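Local atomic coordinates of dihydrodipicolinate synthase (Bacillus anthracis, PDB entry 1XKY), a protein that probably catalyses the condensation of pyruvate with aspartate semialdehyde that opens the lysine branch of bacterial amino-acid biosynthesis. Residues 253-256 and 257-261; 284-287 and 288-292; 71-74 and 75-79. One frame throughout, in Å; residues are numbered along the deposited sequence.

Interaction 1: residues 253-256 and 257-261; sequences SLFM and APSPT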
loop_
_atom_site.group_PDB
_atom_site.type_symbol
_atom_site.label_atom_id
_atom_site.label_comp_id
_atom_site.label_asym_id
_atom_site.label_seq_id
_atom_site.Cartn_x
_atom_site.Cartn_y
_atom_site.Cartn_z
ATOM N N SER A 253 -12.731 17.851 -4.172
ATOM C CA SER A 253 -12.719 19.013 -3.278
ATOM C C SER A 253 -13.519 18.767 -1.995
ATOM O O SER A 253 -13.274 19.412 -0.973
ATOM C CB SER A 253 -13.240 20.260 -4.001
ATOM O OG SER A 253 -14.654 20.278 -4.069
ATOM N N LEU A 254 -14.465 17.826 -2.069
ATOM C CA LEU A 254 -15.334 17.446 -0.944
ATOM C C LEU A 254 -14.689 16.433 0.022
ATOM O O LEU A 254 -15.253 16.121 1.079
ATOM C CB LEU A 254 -16.649 16.873 -1.493
ATOM C CG LEU A 254 -17.924 17.725 -1.640
ATOM C CD1 LEU A 254 -17.724 19.218 -1.557
ATOM C CD2 LEU A 254 -18.679 17.310 -2.909
ATOM N N PHE A 255 -13.512 15.921 -0.338
ATOM C CA PHE A 255 -12.789 14.970 0.501
ATOM C C PHE A 255 -11.365 15.419 0.853
ATOM O O PHE A 255 -10.544 14.593 1.264
ATOM C CB PHE A 255 -12.766 13.597 -0.183
ATOM C CG PHE A 255 -14.110 12.921 -0.233
ATOM C CD1 PHE A 255 -14.505 12.059 0.780
ATOM C CD2 PHE A 255 -14.973 13.138 -1.301
ATOM C CE1 PHE A 255 -15.747 11.426 0.740
ATOM C CE2 PHE A 255 -16.222 12.513 -1.358
ATOM C CZ PHE A 255 -16.609 11.651 -0.331
ATOM N N MET A 256 -11.071 16.714 0.710
ATOM C CA MET A 256 -9.759 17.249 1.109
ATOM C C MET A 256 -9.635 17.383 2.629
ATOM O O MET A 256 -8.530 17.389 3.166
ATOM C CB MET A 256 -9.479 18.600 0.448
ATOM C CG MET A 256 -9.303 18.550 -1.064
ATOM S SD MET A 256 -8.152 17.281 -1.602
ATOM C CE MET A 256 -6.603 17.920 -0.965
ATOM N N ALA A 257 -10.771 17.534 3.304
ATOM C CA ALA A 257 -10.859 17.390 4.744
ATOM C C ALA A 257 -11.811 16.224 5.004
ATOM O O ALA A 257 -12.513 15.783 4.084
ATOM C CB ALA A 257 -11.370 18.682 5.386
ATOM N N PRO A 258 -11.834 15.734 6.239
ATOM C CA PRO A 258 -12.669 14.583 6.596
ATOM C C PRO A 258 -14.139 14.829 6.277
ATOM O O PRO A 258 -14.749 15.735 6.845
ATOM C CB PRO A 258 -12.470 14.468 8.108
ATOM C CG PRO A 258 -11.110 15.022 8.344
ATOM C CD PRO A 258 -10.929 16.123 7.335
ATOM N N SER A 259 -14.697 14.027 5.375
ATOM C CA SER A 259 -16.128 14.064 5.098
ATOM C C SER A 259 -16.937 13.627 6.313
ATOM O O SER A 259 -16.605 12.638 6.968
ATOM C CB SER A 259 -16.463 13.179 3.896
ATOM O OG SER A 259 -17.821 13.323 3.520
ATOM N N PRO A 260 -18.000 14.368 6.609
ATOM C CA PRO A 260 -18.781 15.043 5.568
ATOM C C PRO A 260 -18.602 16.556 5.619
ATOM O O PRO A 260 -19.432 17.293 5.085
ATOM C CB PRO A 260 -20.221 14.672 5.924
ATOM C CG PRO A 260 -20.196 14.467 7.397
ATOM C CD PRO A 260 -18.847 13.884 7.712
ATOM N N THR A 261 -17.528 17.009 6.256
ATOM C CA THR A 261 -17.446 18.382 6.739
ATOM C C THR A 261 -17.408 19.374 5.581
ATOM O O THR A 261 -18.015 20.443 5.648
ATOM C CB THR A 261 -16.207 18.567 7.635
ATOM O OG1 THR A 261 -16.321 17.728 8.792
ATOM C CG2 THR A 261 -16.177 19.970 8.221
HETATM O O HOH W 1 -12.347 19.518 1.550
HETATM O O HOH W 2 -17.601 15.901 2.320
#
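Phe255 and Ser259 meet across this loop through carbon: CB of Ser259 lies 3.7 Å from CE1 of Phe255 and 3.8 Å from its CD1, approaching one side of the ring obliquely. The CB of Phe255 itself points away from 257-261, but the ring reaches back with its CD1-CE1 side. The course of the backbone points Ser259 CB toward 253-256; chi1 of -173°, trans to the backbone N, sets only OG, which is bonded to water 2.

The polar links are two water bridges, since no direct hydrogen bond joins 253-256 to 257-261. Water 1 donates to Ser253 O at 2.7 Å and accepts from Ala257 N at 3.1 Å, tying Ser253 to Ala257. Water 2 donates to Leu254 O at 2.7 Å and is also hydrogen-bonded to Ser259 OG at 2.9 Å, a link whose direction is open.

Beyond the bridges, Thr261 N donates to Pro258 O at 3.1 Å; with the cis peptide bond between Ser259 and Pro260, this is a type VIa beta turn. Pro260 is the N-cap residue of helix 261-269, so the segment connects two helices that follow the barrel. Pro258 packs on Lys120 of the second subunit, while Leu254 lies against Val263 and Leu292.

With the carbonyls at 253 and 254 reaching the later residues through water, and one Phe-Ser carbon contact beside them, the polar links between 253-256 and 257-261 are solvent-mediated rather than a regular backbone hydrogen-bond ladder.

Interaction 2: residues 284-287 and 288-292; sequences LTEE and ERVTL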
loop_
_atom_site.group_PDB
_atom_site.type_symbol
_atom_site.label_atom_id
_atom_site.label_comp_id
_atom_site.label_asym_id
_atom_site.label_seq_id
_atom_site.Cartn_x
_atom_site.Cartn_y
_atom_site.Cartn_z
ATOM N N LEU A 284 -14.278 23.116 9.002
ATOM C CA LEU A 284 -13.202 23.539 8.115
ATOM C C LEU A 284 -12.499 24.761 8.698
ATOM O O LEU A 284 -13.147 25.633 9.280
ATOM C CB LEU A 284 -13.761 23.897 6.734
ATOM C CG LEU A 284 -13.749 22.862 5.611
ATOM C CD1 LEU A 284 -14.178 21.527 6.077
ATOM C CD2 LEU A 284 -14.628 23.343 4.465
ATOM N N THR A 285 -11.180 24.825 8.547
ATOM C CA THR A 285 -10.457 26.053 8.830
ATOM C C THR A 285 -10.860 27.079 7.786
ATOM O O THR A 285 -11.481 26.739 6.772
ATOM C CB THR A 285 -8.920 25.876 8.802
ATOM O OG1 THR A 285 -8.484 25.509 7.489
ATOM C CG2 THR A 285 -8.491 24.826 9.790
ATOM N N GLU A 286 -10.507 28.334 8.039
ATOM C CA GLU A 286 -10.750 29.400 7.082
ATOM C C GLU A 286 -10.022 29.118 5.772
ATOM O O GLU A 286 -10.528 29.429 4.702
ATOM C CB GLU A 286 -10.309 30.753 7.653
ATOM C CG GLU A 286 -10.509 31.936 6.699
ATOM C CD GLU A 286 -11.974 32.219 6.374
ATOM O OE1 GLU A 286 -12.233 32.927 5.377
ATOM O OE2 GLU A 286 -12.871 31.745 7.108
ATOM N N GLU A 287 -8.842 28.519 5.869
ATOM C CA GLU A 287 -8.046 28.170 4.690
ATOM C C GLU A 287 -8.714 27.056 3.875
ATOM O O GLU A 287 -8.800 27.142 2.646
ATOM C CB GLU A 287 -6.625 27.755 5.106
ATOM C CG GLU A 287 -5.781 28.895 5.713
ATOM C CD GLU A 287 -6.131 29.257 7.165
ATOM O OE1 GLU A 287 -6.867 28.503 7.850
ATOM O OE2 GLU A 287 -5.656 30.317 7.629
ATOM N N GLU A 288 -9.191 26.023 4.568
ATOM C CA GLU A 288 -9.946 24.934 3.924
ATOM C C GLU A 288 -11.242 25.438 3.282
ATOM O O GLU A 288 -11.622 24.992 2.204
ATOM C CB GLU A 288 -10.256 23.827 4.936
ATOM C CG GLU A 288 -9.034 23.053 5.363
ATOM C CD GLU A 288 -9.280 22.140 6.539
ATOM O OE1 GLU A 288 -10.087 22.496 7.440
ATOM O OE2 GLU A 288 -8.641 21.071 6.565
ATOM N N ARG A 289 -11.897 26.377 3.954
ATOM C CA ARG A 289 -13.129 26.995 3.462
ATOM C C ARG A 289 -12.898 27.785 2.166
ATOM O O ARG A 289 -13.651 27.647 1.206
ATOM C CB ARG A 289 -13.712 27.911 4.545
ATOM C CG ARG A 289 -15.151 28.313 4.327
ATOM C CD ARG A 289 -15.504 29.553 5.119
ATOM N NE ARG A 289 -14.787 30.720 4.596
ATOM C CZ ARG A 289 -15.128 31.406 3.503
ATOM N NH1 ARG A 289 -16.192 31.069 2.777
ATOM N NH2 ARG A 289 -14.388 32.440 3.124
ATOM N N VAL A 290 -11.854 28.613 2.154
ATOM C CA VAL A 290 -11.454 29.364 0.956
ATOM C C VAL A 290 -11.098 28.427 -0.215
ATOM O O VAL A 290 -11.482 28.671 -1.360
ATOM C CB VAL A 290 -10.263 30.320 1.272
ATOM C CG1 VAL A 290 -9.654 30.894 -0.004
ATOM C CG2 VAL A 290 -10.715 31.456 2.186
ATOM N N THR A 291 -10.377 27.353 0.076
ATOM C CA THR A 291 -10.040 26.357 -0.945
ATOM C C THR A 291 -11.294 25.699 -1.554
ATOM O O THR A 291 -11.415 25.577 -2.776
ATOM C CB THR A 291 -9.087 25.283 -0.363
ATOM O OG1 THR A 291 -7.882 25.918 0.093
ATOM C CG2 THR A 291 -8.733 24.226 -1.405
ATOM N N LEU A 292 -12.216 25.279 -0.693
ATOM C CA LEU A 292 -13.480 24.684 -1.132
ATOM C C LEU A 292 -14.310 25.692 -1.923
ATOM O O LEU A 292 -14.886 25.354 -2.953
ATOM C CB LEU A 292 -14.276 24.177 0.073
ATOM C CG LEU A 292 -15.702 23.669 -0.169
ATOM C CD1 LEU A 292 -15.696 22.505 -1.160
ATOM C CD2 LEU A 292 -16.333 23.258 1.153
#
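Thr285 and Glu288 exchange two nearly straight hydrogen bonds. Thr285 N donates to Glu288 OE1 at 2.8 Å with an N-H...O angle of 167°, meeting the carboxylate oxygen on its anti side. In return Glu288 N donates to Thr285 OG1 at 3.0 Å, equally straight. With chi1 of 64° the threonine hydroxyl sits between its own N and carbonyl carbon, which turns OG1 to the first turn of the helix; the Glu288 chain runs extended beyond CG and brings OE1 back to the amide of Thr285.

Glu286 and Arg289 form a salt bridge, lying side by side and pointing the same way. Arg289 NH2 donates to Glu286 OE1 at 3.2 Å, with the oxygen near the guanidinium plane; NH2 comes from the syn side but well above the carboxylate plane, which is turned 37° from the guanidinium. Weak bonds from NE to both carboxylate oxygens add to the grip.

The reciprocal Thr-Glu pair is a capping box, and it starts helix 286-297, the last helix of the chain. Three backbone bonds continue from it: Arg289 N to Thr285 O at 2.9 Å, Val290 N to Glu286 O and Thr291 N to Glu287 O, both at 3.0 Å. The acidic side chains at this N-terminus would probably interact favourably with the helix dipole.

Packing lies on the flank facing helix 261-269. Leu284 CG rests on Glu288 CB at 3.7 Å, and its CD2 meets Leu292 CD2 at 3.7 Å, the two leucine side chains crossing at about a right angle. Leu284 and Leu292 both touch Thr265, and Arg289 reaches Met269.

Interaction 3: residues 71-74 and 75-79; sequences YRHV and VSVVD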
loop_
_atom_site.group_PDB
_atom_site.type_symbol
_atom_site.label_atom_id
_atom_site.label_comp_id
_atom_site.label_asym_id
_atom_site.label_seq_id
_atom_site.Cartn_x
_atom_site.Cartn_y
_atom_site.Cartn_z
ATOM N N TYR A 71 -34.507 8.424 11.294
ATOM C CA TYR A 71 -35.146 7.541 10.311
ATOM C C TYR A 71 -36.633 7.877 10.199
ATOM O O TYR A 71 -37.173 8.018 9.094
ATOM C CB TYR A 71 -35.039 6.052 10.684
ATOM C CG TYR A 71 -33.651 5.488 10.911
ATOM C CD1 TYR A 71 -32.520 6.017 10.274
ATOM C CD2 TYR A 71 -33.475 4.389 11.749
ATOM C CE1 TYR A 71 -31.249 5.478 10.508
ATOM C CE2 TYR A 71 -32.219 3.841 11.975
ATOM C CZ TYR A 71 -31.109 4.383 11.357
ATOM O OH TYR A 71 -29.865 3.824 11.609
ATOM N N ARG A 72 -37.283 7.988 11.358
ATOM C CA ARG A 72 -38.722 8.220 11.422
ATOM C C ARG A 72 -39.101 9.537 10.743
ATOM O O ARG A 72 -40.058 9.588 9.980
ATOM C CB ARG A 72 -39.190 8.208 12.879
ATOM C CG ARG A 72 -40.675 8.374 13.060
ATOM C CD ARG A 72 -41.035 8.621 14.518
ATOM N NE ARG A 72 -40.901 7.411 15.330
ATOM C CZ ARG A 72 -39.967 7.193 16.255
ATOM N NH1 ARG A 72 -39.035 8.105 16.536
ATOM N NH2 ARG A 72 -39.970 6.041 16.920
ATOM N N HIS A 73 -38.338 10.588 11.010
ATOM C CA HIS A 73 -38.608 11.885 10.401
ATOM C C HIS A 73 -38.425 11.866 8.883
ATOM O O HIS A 73 -39.247 12.406 8.138
ATOM C CB HIS A 73 -37.706 12.954 10.998
ATOM C CG HIS A 73 -37.950 14.315 10.428
ATOM N ND1 HIS A 73 -39.070 15.053 10.738
ATOM C CD2 HIS A 73 -37.236 15.061 9.551
ATOM C CE1 HIS A 73 -39.025 16.206 10.094
ATOM N NE2 HIS A 73 -37.925 16.235 9.362
ATOM N N VAL A 74 -37.343 11.239 8.428
ATOM C CA VAL A 74 -37.057 11.164 7.007
ATOM C C VAL A 74 -38.125 10.332 6.286
ATOM O O VAL A 74 -38.561 10.697 5.195
ATOM C CB VAL A 74 -35.628 10.614 6.737
ATOM C CG1 VAL A 74 -35.396 10.427 5.249
ATOM C CG2 VAL A 74 -34.569 11.548 7.342
ATOM N N VAL A 75 -38.559 9.235 6.896
ATOM C CA VAL A 75 -39.669 8.454 6.351
ATOM C C VAL A 75 -40.920 9.332 6.185
ATOM O O VAL A 75 -41.590 9.284 5.150
ATOM C CB VAL A 75 -39.971 7.209 7.247
ATOM C CG1 VAL A 75 -41.367 6.632 6.974
ATOM C CG2 VAL A 75 -38.897 6.149 7.048
ATOM N N SER A 76 -41.212 10.138 7.203
ATOM C CA SER A 76 -42.359 11.055 7.183
ATOM C C SER A 76 -42.265 12.084 6.053
ATOM O O SER A 76 -43.211 12.263 5.296
ATOM C CB SER A 76 -42.482 11.778 8.532
ATOM O OG SER A 76 -43.523 12.746 8.494
ATOM N N VAL A 77 -41.129 12.768 5.954
ATOM C CA VAL A 77 -40.949 13.818 4.954
ATOM C C VAL A 77 -40.948 13.226 3.547
ATOM O O VAL A 77 -41.612 13.753 2.648
ATOM C CB VAL A 77 -39.660 14.647 5.205
ATOM C CG1 VAL A 77 -39.439 15.673 4.090
ATOM C CG2 VAL A 77 -39.746 15.355 6.540
ATOM N N VAL A 78 -40.227 12.123 3.364
ATOM C CA VAL A 78 -40.112 11.489 2.046
ATOM C C VAL A 78 -41.474 11.057 1.493
ATOM O O VAL A 78 -41.725 11.193 0.291
ATOM C CB VAL A 78 -39.110 10.316 2.081
ATOM C CG1 VAL A 78 -39.181 9.483 0.824
ATOM C CG2 VAL A 78 -37.710 10.862 2.267
ATOM N N ASP A 79 -42.346 10.559 2.369
ATOM C CA ASP A 79 -43.737 10.280 2.010
ATOM C C ASP A 79 -43.799 9.364 0.773
ATOM O O ASP A 79 -44.549 9.614 -0.163
ATOM C CB ASP A 79 -44.472 11.615 1.775
ATOM C CG ASP A 79 -45.984 11.467 1.716
ATOM O OD1 ASP A 79 -46.612 12.263 0.992
ATOM O OD2 ASP A 79 -46.546 10.571 2.375
#
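The imidazole of His73 carries Val77 on one face: CG2 of Val77 stands 3.4 Å above the ring plane, displaced toward the rim, and 3.8 Å from the centroid at 26° off the normal, a CH-pi contact. Among the ring atoms, CG2 is nearest NE2, at 3.5 Å. CG of His73 lies trans to its backbone N (chi1 -179°), carrying the ring to where the residue one turn later reaches it. NE2 is hydrogen-bonded to Thr36 OG1, and Phe32 makes an edge-to-face pair with the ring; both, from helix 32-44, probably restrict its rotation.

One turn apart on the buried side, Val74 CG1 and Val78 CG2 touch at 3.8 Å; both valines lie on Val84 of strand 84-87. Val74 also touches Val52 and Val78 touches Ile50, both of strand 49-52.

Beneath the side chains runs the ladder of helix 64-78: Val75 N donates to Tyr71 O, Val77 N to His73 O and Val78 N to Val74 O, each at 2.9 Å, and Ser76 N to Arg72 O at 3.1 Å. It closes with Asp79 N to Val75 O at 3.2 Å; Asp79, with positive phi, is the first residue to leave helical angles.

In this beta-alpha-beta unit of the TIM barrel the chemistry is divided: valines and Tyr71 meet the strands, while the His73 ring, bonded through NE2, and the side chains of Val77 and Val78 join helix 32-44.

Interactions 1 and 2 belong together: their centres lie 11 Å apart, and Leu254 CD1 meets Leu292 CD1 at 3.9 Å while Ala257 CB meets Glu288 OE2 at 3.8 Å, so the loop between helices 237-253 and 261-269 packs against the final helix. Interaction 3 stands apart, on a helix packed against the barrel strands, about 15 Å from interaction 1 and about 23 Å from interaction 2 between nearest atoms. Interaction 2 is a surface contact dominated by charged and capping bonds; interactions 1 and 3 are partly buried. Of these, interaction 1 relies on waters in an irregular loop, whereas interaction 3 combines helix backbone bonds with valines facing the strands.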